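CrmK (Actinoalloteichus sp. WH1-2216-6, PDB 5I1V) is a flavoenzyme oxidase with covalently bound FAD that takes part in the recycling of a shunt product in caerulomycin biosynthesis. Local coordinates at residues A[433-438]-A[460-465]; A[345-350]-A[439-444]; A[35-40]-A[82-87]; A[24-29]-A[337-342]. One frame throughout, in Å; residues are numbered along the deposited sequence.

Contact 1. Residues A[433-438]-A[460-465]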
loop_
_atom_site.group_PDB
_atom_site.type_symbol
_atom_site.label_atom_id
_atom_site.label_comp_id
_atom_site.label_asym_id
_atom_site.label_seq_id
_atom_site.Cartn_x
_atom_site.Cartn_y
_atom_site.Cartn_z
ATOM N N GLY A 433 31.167 -19.425 -14.502
ATOM C CA GLY A 433 31.745 -19.069 -13.205
ATOM C C GLY A 433 30.754 -18.570 -12.168
ATOM O O GLY A 433 31.128 -17.809 -11.267
ATOM N N GLY A 434 29.505 -19.001 -12.300
ATOM C CA GLY A 434 28.469 -18.732 -11.308
ATOM C C GLY A 434 27.760 -17.387 -11.451
ATOM O O GLY A 434 26.927 -17.055 -10.624
ATOM N N VAL A 435 28.076 -16.623 -12.494
ATOM C CA VAL A 435 27.452 -15.306 -12.718
ATOM C C VAL A 435 27.028 -15.129 -14.176
ATOM O O VAL A 435 27.558 -15.816 -15.076
ATOM C CB VAL A 435 28.421 -14.188 -12.334
ATOM C CG1 VAL A 435 28.795 -14.313 -10.879
ATOM C CG2 VAL A 435 29.676 -14.236 -13.188
ATOM N N PRO A 436 26.093 -14.192 -14.437
ATOM C CA PRO A 436 25.681 -13.886 -15.813
ATOM C C PRO A 436 26.650 -12.953 -16.517
ATOM O O PRO A 436 26.356 -11.761 -16.717
ATOM C CB PRO A 436 24.325 -13.185 -15.615
ATOM C CG PRO A 436 24.506 -12.461 -14.328
ATOM C CD PRO A 436 25.329 -13.383 -13.456
ATOM N N THR A 437 27.799 -13.491 -16.927
ATOM C CA THR A 437 28.816 -12.730 -17.629
ATOM C C THR A 437 28.247 -12.287 -18.980
ATOM O O THR A 437 27.709 -13.137 -19.701
ATOM C CB THR A 437 30.026 -13.644 -17.949
ATOM O OG1 THR A 437 29.551 -14.779 -18.701
ATOM C CG2 THR A 437 30.660 -14.128 -16.697
ATOM N N PRO A 438 28.378 -11.000 -19.346
ATOM C CA PRO A 438 27.780 -10.620 -20.620
ATOM C C PRO A 438 28.365 -11.402 -21.793
ATOM O O PRO A 438 29.579 -11.395 -21.977
ATOM C CB PRO A 438 28.122 -9.130 -20.752
ATOM C CG PRO A 438 28.235 -8.654 -19.344
ATOM C CD PRO A 438 28.719 -9.815 -18.531
ATOM N N ASN A 460 31.676 -15.691 -7.404
ATOM C CA ASN A 460 32.025 -15.263 -8.743
ATOM C C ASN A 460 33.413 -15.800 -9.072
ATOM O O ASN A 460 34.411 -15.207 -8.658
ATOM C CB ASN A 460 32.038 -13.720 -8.839
ATOM C CG ASN A 460 32.302 -13.226 -10.258
ATOM O OD1 ASN A 460 32.664 -14.001 -11.150
ATOM N ND2 ASN A 460 32.115 -11.938 -10.477
ATOM N N THR A 461 33.466 -16.905 -9.818
ATOM C CA THR A 461 34.721 -17.473 -10.259
ATOM C C THR A 461 34.976 -17.209 -11.720
ATOM O O THR A 461 35.797 -17.872 -12.304
ATOM C CB THR A 461 34.780 -18.999 -9.996
ATOM O OG1 THR A 461 33.691 -19.657 -10.643
ATOM C CG2 THR A 461 34.677 -19.286 -8.510
ATOM N N SER A 462 34.304 -16.217 -12.316
ATOM C CA SER A 462 34.383 -15.998 -13.766
ATOM C C SER A 462 35.549 -15.115 -14.214
ATOM O O SER A 462 35.844 -15.017 -15.404
ATOM C CB SER A 462 33.088 -15.339 -14.247
ATOM O OG SER A 462 33.149 -13.940 -14.044
ATOM N N GLY A 463 36.158 -14.405 -13.283
ATOM C CA GLY A 463 37.100 -13.340 -13.627
ATOM C C GLY A 463 36.482 -12.059 -14.180
ATOM O O GLY A 463 37.196 -11.109 -14.481
ATOM N N VAL A 464 35.157 -11.998 -14.296
ATOM C CA VAL A 464 34.524 -10.785 -14.794
ATOM C C VAL A 464 34.096 -9.943 -13.569
ATOM O O VAL A 464 33.428 -10.457 -12.670
ATOM C CB VAL A 464 33.373 -11.112 -15.763
ATOM C CG1 VAL A 464 32.602 -9.866 -16.127
ATOM C CG2 VAL A 464 33.925 -11.732 -17.050
ATOM N N PRO A 465 34.505 -8.657 -13.520
ATOM C CA PRO A 465 34.241 -7.875 -12.314
ATOM C C PRO A 465 32.772 -7.506 -12.197
ATOM O O PRO A 465 32.085 -7.463 -13.198
ATOM C CB PRO A 465 35.127 -6.636 -12.478
ATOM C CG PRO A 465 35.503 -6.577 -13.893
ATOM C CD PRO A 465 35.388 -7.947 -14.456
#
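Gly433 O does the polar work between these two loops: Thr461 N donates to it in the carbonyl plane, on a lone pair, at 2.9 Å, and Thr461 OG1 adds a weak bond to the same oxygen. Thr461 is exposed, putting these bonds at the solvent edge. The packing is close here, and a side chain on Gly433 would run into the backbone of Thr461 and Ser462; phi of 63° also suits a glycine. Deeper in, Val435 crosses the Asn460 amide at about a right angle, CG1 resting 3.7 Å from Asn460 CG. The loop 460-465 is wound up by an Asx turn followed by an ST turn: Asn460 OD1 takes both Ser462 N and Ser462 OG, and Ser462 OG in turn accepts from Val464 N at 2.8 Å. With CG anti to the backbone N (chi1 -176°), Asn460 also sends ND2 to Val464 O and to Leu454 O. An alanine here would lose all these amide bonds and would probably loosen both turns and the surface under Val435. Ile469 of helix 466-471 touches Val435, Asn460 and Val464. The fit is looser between the partly exposed Thr437 and Val464, whose CG2 atoms stay 4.1 Å apart.

Contact 2. Residues A[345-350]-A[439-444]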
loop_
_atom_site.group_PDB
_atom_site.type_symbol
_atom_site.label_atom_id
_atom_site.label_comp_id
_atom_site.label_asym_id
_atom_site.label_seq_id
_atom_site.Cartn_x
_atom_site.Cartn_y
_atom_site.Cartn_z
ATOM N N ALA A 345 19.635 -11.601 -13.261
ATOM C CA ALA A 345 20.365 -12.101 -14.456
ATOM C C ALA A 345 19.479 -11.818 -15.681
ATOM O O ALA A 345 18.321 -12.207 -15.734
ATOM C CB ALA A 345 20.724 -13.597 -14.355
ATOM N N ASP A 346 20.022 -11.139 -16.662
ATOM C CA ASP A 346 19.264 -10.806 -17.866
ATOM C C ASP A 346 19.751 -11.573 -19.063
ATOM O O ASP A 346 20.928 -11.848 -19.158
ATOM C CB ASP A 346 19.365 -9.294 -18.113
ATOM C CG ASP A 346 18.795 -8.506 -16.954
ATOM O OD1 ASP A 346 18.135 -9.161 -16.064
ATOM O OD2 ASP A 346 19.018 -7.267 -16.927
ATOM N N LEU A 347 18.820 -11.891 -19.966
ATOM C CA LEU A 347 19.009 -12.899 -21.029
ATOM C C LEU A 347 18.672 -12.295 -22.376
ATOM O O LEU A 347 17.763 -11.451 -22.481
ATOM C CB LEU A 347 18.057 -14.085 -20.843
ATOM C CG LEU A 347 18.251 -15.000 -19.636
ATOM C CD1 LEU A 347 17.017 -15.863 -19.437
ATOM C CD2 LEU A 347 19.489 -15.873 -19.811
ATOM N N ARG A 348 19.373 -12.740 -23.405
ATOM C CA ARG A 348 18.988 -12.400 -24.794
ATOM C C ARG A 348 18.869 -13.697 -25.601
ATOM O O ARG A 348 18.661 -13.667 -26.805
ATOM C CB ARG A 348 19.989 -11.441 -25.442
ATOM C CG ARG A 348 21.421 -11.970 -25.413
ATOM C CD ARG A 348 22.469 -10.915 -25.736
ATOM N NE ARG A 348 22.467 -10.621 -27.154
ATOM C CZ ARG A 348 21.885 -9.567 -27.734
ATOM N NH1 ARG A 348 21.247 -8.622 -27.031
ATOM N NH2 ARG A 348 21.958 -9.448 -29.058
ATOM N N GLY A 349 18.967 -14.819 -24.900
ATOM C CA GLY A 349 18.795 -16.150 -25.470
ATOM C C GLY A 349 18.211 -17.007 -24.368
ATOM O O GLY A 349 18.060 -16.534 -23.210
ATOM N N PRO A 350 17.835 -18.255 -24.701
ATOM C CA PRO A 350 17.139 -19.043 -23.713
ATOM C C PRO A 350 18.085 -19.726 -22.777
ATOM O O PRO A 350 19.254 -19.952 -23.124
ATOM C CB PRO A 350 16.415 -20.111 -24.550
ATOM C CG PRO A 350 17.283 -20.289 -25.755
ATOM C CD PRO A 350 17.951 -18.955 -26.002
ATOM N N ASP A 439 27.497 -12.077 -22.542
ATOM C CA ASP A 439 27.908 -12.907 -23.672
ATOM C C ASP A 439 26.719 -13.029 -24.621
ATOM O O ASP A 439 25.852 -12.151 -24.647
ATOM C CB ASP A 439 28.422 -14.279 -23.175
ATOM C CG ASP A 439 27.351 -15.080 -22.435
ATOM O OD1 ASP A 439 26.152 -14.877 -22.705
ATOM O OD2 ASP A 439 27.697 -15.915 -21.568
ATOM N N GLU A 440 26.669 -14.114 -25.396
ATOM C CA GLU A 440 25.640 -14.285 -26.416
ATOM C C GLU A 440 24.271 -14.708 -25.859
ATOM O O GLU A 440 23.264 -14.634 -26.558
ATOM C CB GLU A 440 26.140 -15.258 -27.503
ATOM C CG GLU A 440 26.058 -16.757 -27.186
ATOM C CD GLU A 440 27.126 -17.290 -26.225
ATOM O OE1 GLU A 440 28.182 -16.635 -26.001
ATOM O OE2 GLU A 440 26.902 -18.405 -25.694
ATOM N N VAL A 441 24.226 -15.157 -24.609
ATOM C CA VAL A 441 22.962 -15.465 -23.974
ATOM C C VAL A 441 22.710 -14.555 -22.772
ATOM O O VAL A 441 21.596 -14.087 -22.607
ATOM C CB VAL A 441 22.883 -16.925 -23.507
ATOM C CG1 VAL A 441 21.615 -17.157 -22.694
ATOM C CG2 VAL A 441 22.915 -17.871 -24.707
ATOM N N ASN A 442 23.711 -14.339 -21.925
ATOM C CA ASN A 442 23.546 -13.432 -20.791
ATOM C C ASN A 442 23.884 -11.999 -21.201
ATOM O O ASN A 442 24.770 -11.797 -21.995
ATOM C CB ASN A 442 24.462 -13.831 -19.648
ATOM C CG ASN A 442 24.352 -15.286 -19.298
ATOM O OD1 ASN A 442 23.329 -15.736 -18.795
ATOM N ND2 ASN A 442 25.420 -16.033 -19.545
ATOM N N THR A 443 23.172 -11.007 -20.677
ATOM C CA THR A 443 23.543 -9.613 -20.913
ATOM C C THR A 443 24.113 -8.947 -19.651
ATOM O O THR A 443 24.575 -7.800 -19.692
ATOM C CB THR A 443 22.329 -8.799 -21.361
ATOM O OG1 THR A 443 21.308 -8.896 -20.363
ATOM C CG2 THR A 443 21.795 -9.333 -22.675
ATOM N N GLY A 444 24.084 -9.656 -18.531
ATOM C CA GLY A 444 24.544 -9.122 -17.266
ATOM C C GLY A 444 23.434 -9.074 -16.212
ATOM O O GLY A 444 22.566 -9.941 -16.158
HETATM O O HOH W 1 21.670 -14.134 -17.784
HETATM O O HOH W 2 21.328 -6.537 -18.972
#
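Strand 442-444, an outermost strand of the large antiparallel sheet, is joined here to the end of strand 339-347. The pairing is short and splayed, the N-to-C directions of the two short segments lying 137° apart. Leu347 and Asn442 form a non-hydrogen-bonded antiparallel pair. Around them run three good backbone bonds: Asp346 N to Gly444 O, Thr443 N to Asp346 O at 2.8 Å, and Arg348 N to Val441 O at 2.7 Å. The Thr443 donor stands above the carbonyl plane of Asp346, whereas the other two bonds lie in the planes of their acceptors.

Arg348 can be followed outward along the loop. Its CG sits between the backbone N and the carbonyl carbon (chi1 55°), a turn that lays the chain across 439-444: CB lies near Thr443 CG2, CG comes to 3.4 Å from Glu440 O, and CD meets Thr443 CG2 at 3.5 Å. The chain bends at chi3; NE stays distant from Glu440 O, and CZ, NH1 and NH2 have nothing of 439-444 within 4.2 Å, so the aliphatic part makes the contact. Leu347 CD2 packs beside Val441 CG1, the two side chains pointing the same way. Asp346, whose OD2 forms a salt bridge with Lys401, has its side chain about 4 Å from that of the FAD-binding Tyr446. Asp439 steadies the turn into the strand: OD1 accepts from Val441 N and Asn442 N, an Asx motif, while OD2 takes Asn442 ND2. On the other side of that amide, a water donates to Asn442 OD1 at 2.5 Å and to Asp346 O at 2.8 Å.

Contact 3. Residues A[35-40]-A[82-87]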
loop_
_atom_site.group_PDB
_atom_site.type_symbol
_atom_site.label_atom_id
_atom_site.label_comp_id
_atom_site.label_asym_id
_atom_site.label_seq_id
_atom_site.Cartn_x
_atom_site.Cartn_y
_atom_site.Cartn_z
ATOM N N ARG A 35 18.805 12.701 9.324
ATOM C CA ARG A 35 18.391 14.069 9.069
ATOM C C ARG A 35 17.233 13.973 8.055
ATOM O O ARG A 35 17.381 13.281 7.069
ATOM C CB ARG A 35 19.592 14.856 8.514
ATOM C CG ARG A 35 19.271 16.292 8.079
ATOM C CD ARG A 35 18.891 17.202 9.196
ATOM N NE ARG A 35 19.940 17.303 10.218
ATOM C CZ ARG A 35 21.058 18.000 10.082
ATOM N NH1 ARG A 35 21.311 18.692 8.974
ATOM N NH2 ARG A 35 21.920 18.024 11.065
ATOM N N LEU A 36 16.082 14.596 8.330
ATOM C CA LEU A 36 14.959 14.643 7.381
ATOM C C LEU A 36 14.756 16.091 6.895
ATOM O O LEU A 36 14.154 16.879 7.615
ATOM C CB LEU A 36 13.683 14.178 8.064
ATOM C CG LEU A 36 13.556 12.740 8.622
ATOM C CD1 LEU A 36 12.439 11.964 7.930
ATOM C CD2 LEU A 36 14.800 11.921 8.590
ATOM N N PRO A 37 15.319 16.441 5.723
ATOM C CA PRO A 37 15.182 17.783 5.160
ATOM C C PRO A 37 13.857 17.966 4.415
ATOM O O PRO A 37 13.219 16.991 4.004
ATOM C CB PRO A 37 16.381 17.888 4.242
ATOM C CG PRO A 37 16.674 16.498 3.859
ATOM C CD PRO A 37 16.182 15.601 4.915
ATOM N N TYR A 38 13.471 19.232 4.223
ATOM C CA TYR A 38 12.230 19.560 3.556
ATOM C C TYR A 38 12.487 20.342 2.251
ATOM O O TYR A 38 11.546 20.617 1.531
ATOM C CB TYR A 38 11.312 20.424 4.494
ATOM C CG TYR A 38 10.855 19.660 5.706
ATOM C CD1 TYR A 38 9.868 18.683 5.591
ATOM C CD2 TYR A 38 11.448 19.856 6.958
ATOM C CE1 TYR A 38 9.465 17.943 6.681
ATOM C CE2 TYR A 38 11.060 19.119 8.066
ATOM C CZ TYR A 38 10.064 18.151 7.923
ATOM O OH TYR A 38 9.663 17.392 8.993
ATOM N N SER A 39 13.734 20.711 1.947
ATOM C CA SER A 39 14.021 21.521 0.769
ATOM C C SER A 39 15.436 21.207 0.321
ATOM O O SER A 39 16.245 20.692 1.103
ATOM C CB SER A 39 13.951 23.001 1.154
ATOM O OG SER A 39 14.978 23.292 2.102
ATOM N N THR A 40 15.713 21.526 -0.928
ATOM C CA THR A 40 17.062 21.442 -1.460
ATOM C C THR A 40 18.093 22.150 -0.568
ATOM O O THR A 40 19.164 21.614 -0.367
ATOM C CB THR A 40 17.105 22.018 -2.873
ATOM O OG1 THR A 40 16.203 21.256 -3.680
ATOM C CG2 THR A 40 18.507 21.911 -3.415
ATOM N N SER A 82 12.151 11.122 2.699
ATOM C CA SER A 82 10.723 10.759 2.647
ATOM C C SER A 82 9.754 11.919 2.847
ATOM O O SER A 82 8.636 11.849 2.378
ATOM C CB SER A 82 10.426 9.607 3.634
ATOM O OG SER A 82 10.823 9.970 4.933
ATOM N N SER A 83 10.183 13.022 3.454
ATOM C CA SER A 83 9.341 14.208 3.556
ATOM C C SER A 83 9.415 15.147 2.333
ATOM O O SER A 83 8.788 16.174 2.343
ATOM C CB SER A 83 9.669 14.990 4.847
ATOM O OG SER A 83 9.505 14.150 6.016
ATOM N N MET A 84 10.193 14.819 1.310
ATOM C CA MET A 84 10.215 15.567 0.056
ATOM C C MET A 84 9.595 14.657 -1.015
ATOM O O MET A 84 10.295 13.938 -1.707
ATOM C CB MET A 84 11.675 15.934 -0.323
ATOM C CG MET A 84 12.332 16.910 0.648
ATOM S SD MET A 84 14.052 17.320 0.314
ATOM C CE MET A 84 14.021 17.977 -1.347
ATOM N N SER A 85 8.272 14.670 -1.101
ATOM C CA SER A 85 7.561 13.756 -1.990
ATOM C C SER A 85 6.607 14.491 -2.935
ATOM O O SER A 85 5.689 13.901 -3.490
ATOM C CB SER A 85 6.812 12.734 -1.153
ATOM O OG SER A 85 5.874 13.471 -0.353
ATOM N N HIS A 86 6.814 15.800 -3.140
ATOM C CA HIS A 86 5.998 16.490 -4.090
ATOM C C HIS A 86 6.051 15.891 -5.500
ATOM O O HIS A 86 7.136 15.590 -6.006
ATOM C CB HIS A 86 6.396 17.965 -4.137
ATOM C CG HIS A 86 5.656 18.729 -5.174
ATOM N ND1 HIS A 86 4.346 19.119 -4.998
ATOM C CD2 HIS A 86 6.014 19.139 -6.410
ATOM C CE1 HIS A 86 3.938 19.767 -6.076
ATOM N NE2 HIS A 86 4.934 19.801 -6.943
ATOM N N VAL A 87 4.877 15.774 -6.143
ATOM C CA VAL A 87 4.722 15.400 -7.576
ATOM C C VAL A 87 3.777 16.440 -8.216
ATOM O O VAL A 87 2.719 16.712 -7.677
ATOM C CB VAL A 87 4.105 13.996 -7.731
ATOM C CG1 VAL A 87 3.822 13.654 -9.187
ATOM C CG2 VAL A 87 5.038 12.954 -7.147
HETATM O O HOH W 3 12.713 14.231 4.115
HETATM O O HOH W 4 9.099 19.276 1.604
#
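Water carries the polar link between the end of strand 33-36 and the loop that follows strand 77-80. One molecule donates to Pro37 O at 2.8 Å and accepts from Ser83 N; a second donates to both Tyr38 O and Ser83 O. The two segments have no direct hydrogen bond between them, so these bridges join their backbones.

Van der Waals packing centres on Met84. Its CG is anti to the carbonyl carbon (chi1 -66°) and CG, SD and CE run along the backbone of 37-40: CG lies 3.5 Å from Pro37 O, SD 3.8 Å from Ser39 N, and the bend at chi3 (57°) brings CE to 4.0 Å from Thr40 N, where helix 40-52 begins. An alanine here would remove the thioether and is likely to leave the start of that helix poorly packed, since Val43 also rests on Met84. Beside it, Ser83 CB approaches Tyr38 CE1 at 3.5 Å, and Leu36 CD1 lies 3.9 Å from Ser82 OG.

The hydroxyls find their partners outside the two segments. Tyr38 OH and Ser83 OG both hydrogen-bond to OD1 of Asn114 of the second subunit, Ser82 OG pairs with Asp80, and Ser39 OG caps Gln42 N as the N-cap of helix 40-52. The contact thus packs together the chain just after two neighbouring strands of the FAD-binding domain and brings Tyr38 and Ser83 to the dimer interface. Ser39 N is buried under the sulfur without a partner in the model, so Met84 covers that N-H with a surface that offers it no hydrogen bond.

Contact 4. Residues A[24-29]-A[337-342]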
loop_
_atom_site.group_PDB
_atom_site.type_symbol
_atom_site.label_atom_id
_atom_site.label_comp_id
_atom_site.label_asym_id
_atom_site.label_seq_id
_atom_site.Cartn_x
_atom_site.Cartn_y
_atom_site.Cartn_z
ATOM N N ASN A 24 14.526 -4.129 3.941
ATOM C CA ASN A 24 15.261 -5.374 4.220
ATOM C C ASN A 24 15.748 -5.373 5.660
ATOM O O ASN A 24 16.732 -4.679 5.980
ATOM C CB ASN A 24 16.405 -5.569 3.221
ATOM C CG ASN A 24 16.944 -6.984 3.235
ATOM O OD1 ASN A 24 16.795 -7.681 4.239
ATOM N ND2 ASN A 24 17.642 -7.384 2.161
ATOM N N TYR A 25 15.089 -6.184 6.516
ATOM C CA TYR A 25 15.395 -6.228 7.956
ATOM C C TYR A 25 16.759 -6.866 8.287
ATOM O O TYR A 25 17.207 -6.812 9.450
ATOM C CB TYR A 25 14.235 -6.860 8.801
ATOM C CG TYR A 25 13.250 -5.842 9.411
ATOM C CD1 TYR A 25 12.708 -4.837 8.631
ATOM C CD2 TYR A 25 12.879 -5.879 10.767
ATOM C CE1 TYR A 25 11.806 -3.905 9.157
ATOM C CE2 TYR A 25 11.975 -4.921 11.312
ATOM C CZ TYR A 25 11.446 -3.939 10.485
ATOM O OH TYR A 25 10.556 -2.952 10.970
ATOM N N ARG A 26 17.463 -7.389 7.284
ATOM C CA ARG A 26 18.819 -7.828 7.518
ATOM C C ARG A 26 19.724 -6.640 7.810
ATOM O O ARG A 26 20.759 -6.812 8.428
ATOM C CB ARG A 26 19.364 -8.641 6.348
ATOM C CG ARG A 26 18.594 -9.928 6.056
ATOM C CD ARG A 26 18.928 -10.526 4.693
ATOM N NE ARG A 26 20.332 -10.653 4.618
ATOM C CZ ARG A 26 21.118 -10.481 3.574
ATOM N NH1 ARG A 26 20.703 -10.225 2.321
ATOM N NH2 ARG A 26 22.398 -10.574 3.822
ATOM N N PHE A 27 19.353 -5.436 7.357
ATOM C CA PHE A 27 20.251 -4.291 7.492
ATOM C C PHE A 27 19.626 -3.209 8.325
ATOM O O PHE A 27 18.784 -2.466 7.843
ATOM C CB PHE A 27 20.610 -3.760 6.121
ATOM C CG PHE A 27 21.031 -4.821 5.185
ATOM C CD1 PHE A 27 22.047 -5.678 5.519
ATOM C CD2 PHE A 27 20.392 -4.970 3.978
ATOM C CE1 PHE A 27 22.437 -6.707 4.643
ATOM C CE2 PHE A 27 20.782 -5.979 3.102
ATOM C CZ PHE A 27 21.800 -6.827 3.431
ATOM N N VAL A 28 20.053 -3.113 9.568
ATOM C CA VAL A 28 19.526 -2.118 10.469
ATOM C C VAL A 28 20.592 -1.036 10.585
ATOM O O VAL A 28 21.703 -1.295 10.971
ATOM C CB VAL A 28 19.136 -2.773 11.820
ATOM C CG1 VAL A 28 18.818 -1.730 12.885
ATOM C CG2 VAL A 28 17.941 -3.724 11.598
ATOM N N ALA A 29 20.255 0.197 10.245
ATOM C CA ALA A 29 21.247 1.276 10.313
ATOM C C ALA A 29 21.541 1.739 11.736
ATOM O O ALA A 29 20.669 1.710 12.610
ATOM C CB ALA A 29 20.746 2.448 9.498
ATOM N N GLY A 337 8.999 -6.026 8.220
ATOM C CA GLY A 337 9.780 -6.857 9.137
ATOM C C GLY A 337 10.370 -8.070 8.451
ATOM O O GLY A 337 10.570 -9.122 9.093
ATOM N N VAL A 338 10.665 -7.933 7.165
ATOM C CA VAL A 338 11.093 -9.078 6.350
ATOM C C VAL A 338 12.560 -9.024 5.974
ATOM O O VAL A 338 13.077 -7.968 5.553
ATOM C CB VAL A 338 10.256 -9.138 5.055
ATOM C CG1 VAL A 338 10.689 -10.295 4.169
ATOM C CG2 VAL A 338 8.791 -9.260 5.419
ATOM N N ARG A 339 13.220 -10.162 6.091
ATOM C CA ARG A 339 14.627 -10.311 5.709
ATOM C C ARG A 339 14.660 -10.866 4.282
ATOM O O ARG A 339 13.822 -11.702 3.923
ATOM C CB ARG A 339 15.346 -11.203 6.705
ATOM C CG ARG A 339 15.286 -10.719 8.141
ATOM C CD ARG A 339 15.836 -11.728 9.148
ATOM N NE ARG A 339 17.300 -11.746 9.211
ATOM C CZ ARG A 339 18.043 -10.885 9.911
ATOM N NH1 ARG A 339 17.489 -9.904 10.611
ATOM N NH2 ARG A 339 19.363 -10.967 9.872
ATOM N N ARG A 340 15.584 -10.395 3.460
ATOM C CA ARG A 340 15.571 -10.719 2.015
ATOM C C ARG A 340 16.925 -10.837 1.422
ATOM O O ARG A 340 17.874 -10.189 1.880
ATOM C CB ARG A 340 14.879 -9.622 1.179
ATOM C CG ARG A 340 13.628 -9.042 1.780
ATOM C CD ARG A 340 13.130 -7.840 0.979
ATOM N NE ARG A 340 11.920 -7.301 1.613
ATOM C CZ ARG A 340 10.706 -7.818 1.455
ATOM N NH1 ARG A 340 9.674 -7.291 2.105
ATOM N NH2 ARG A 340 10.521 -8.878 0.665
ATOM N N LYS A 341 17.010 -11.599 0.328
ATOM C CA LYS A 341 18.148 -11.590 -0.541
ATOM C C LYS A 341 17.626 -11.665 -1.998
ATOM O O LYS A 341 16.743 -12.472 -2.321
ATOM C CB LYS A 341 19.058 -12.761 -0.220
ATOM C CG LYS A 341 20.287 -12.934 -1.099
ATOM C CD LYS A 341 21.337 -11.880 -0.883
ATOM C CE LYS A 341 22.541 -12.073 -1.804
ATOM N NZ LYS A 341 23.229 -10.776 -2.129
ATOM N N VAL A 342 18.147 -10.812 -2.871
ATOM C CA VAL A 342 17.715 -10.802 -4.282
ATOM C C VAL A 342 18.924 -10.972 -5.187
ATOM O O VAL A 342 20.050 -10.636 -4.822
ATOM C CB VAL A 342 16.949 -9.539 -4.697
ATOM C CG1 VAL A 342 15.634 -9.419 -3.925
ATOM C CG2 VAL A 342 17.864 -8.306 -4.556
#
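Asn24 has CG anti to its backbone N (chi1 -165°), and a chi2 of -24° turns the amide to lie along the backbone of Arg340. Arg26, with CG anti to its carbonyl carbon and the chain bent at chi3 (53°), brings NH1 round to the same place. Arg340 O therefore receives two donors: Asn24 ND2 at 2.8 Å from above the carbonyl plane, and Arg26 NH1 at 2.9 Å in plane, on a lone pair. Asn24 OD1 accepts in return from Arg340 N, and from Arg26 N in an Asx turn. Residues 24-27 form a type I beta turn, which docks onto the start of strand 339-347 in the large antiparallel sheet; Tyr25 N adds a nearly straight bond to Val338 O at 2.9 Å. On one face of the Tyr25 ring, Gly337 CA sits almost exactly on the ring normal, 3.3 Å from the centroid, a close CH-pi contact. Over in the second subunit, Arg315 donates to Gly337 O and Ala321 packs on Tyr25. Arg339 crosses Arg26 at about a right angle, with CB 3.5 Å from Arg26 CG. The cationic ends point to separate acids: Arg339 to Asp414, Arg340 to Asp23, and Lys341 to Asp451 and Glu67, which probably offsets the repulsion among so many like charges. Arg340 has its side chain about 6 Å from that of His64, a covalent attachment point of FAD.

How the contacts relate
Strand 339-347 runs through two of the sites: contact 4 sits at its start and contact 2 at its end, their centres about 28 Å apart. Contact 1 touches contact 2 directly, Pro436 CB lying 3.8 Å from Ala345 CB, and their segments alternate along the chain. Contact 3 is nested inside the long loop closed by contact 4, with centres about 24 Å apart, and both of these reach the second subunit. Three contacts flank the cofactor: the nearest side chains, Arg340 in contact 4, Met84 in contact 3 and Asp346 in contact 2, lie about 6, 8 and 10 Å from FAD. Contacts 2 and 3 stand on opposite sides of the chain's centre.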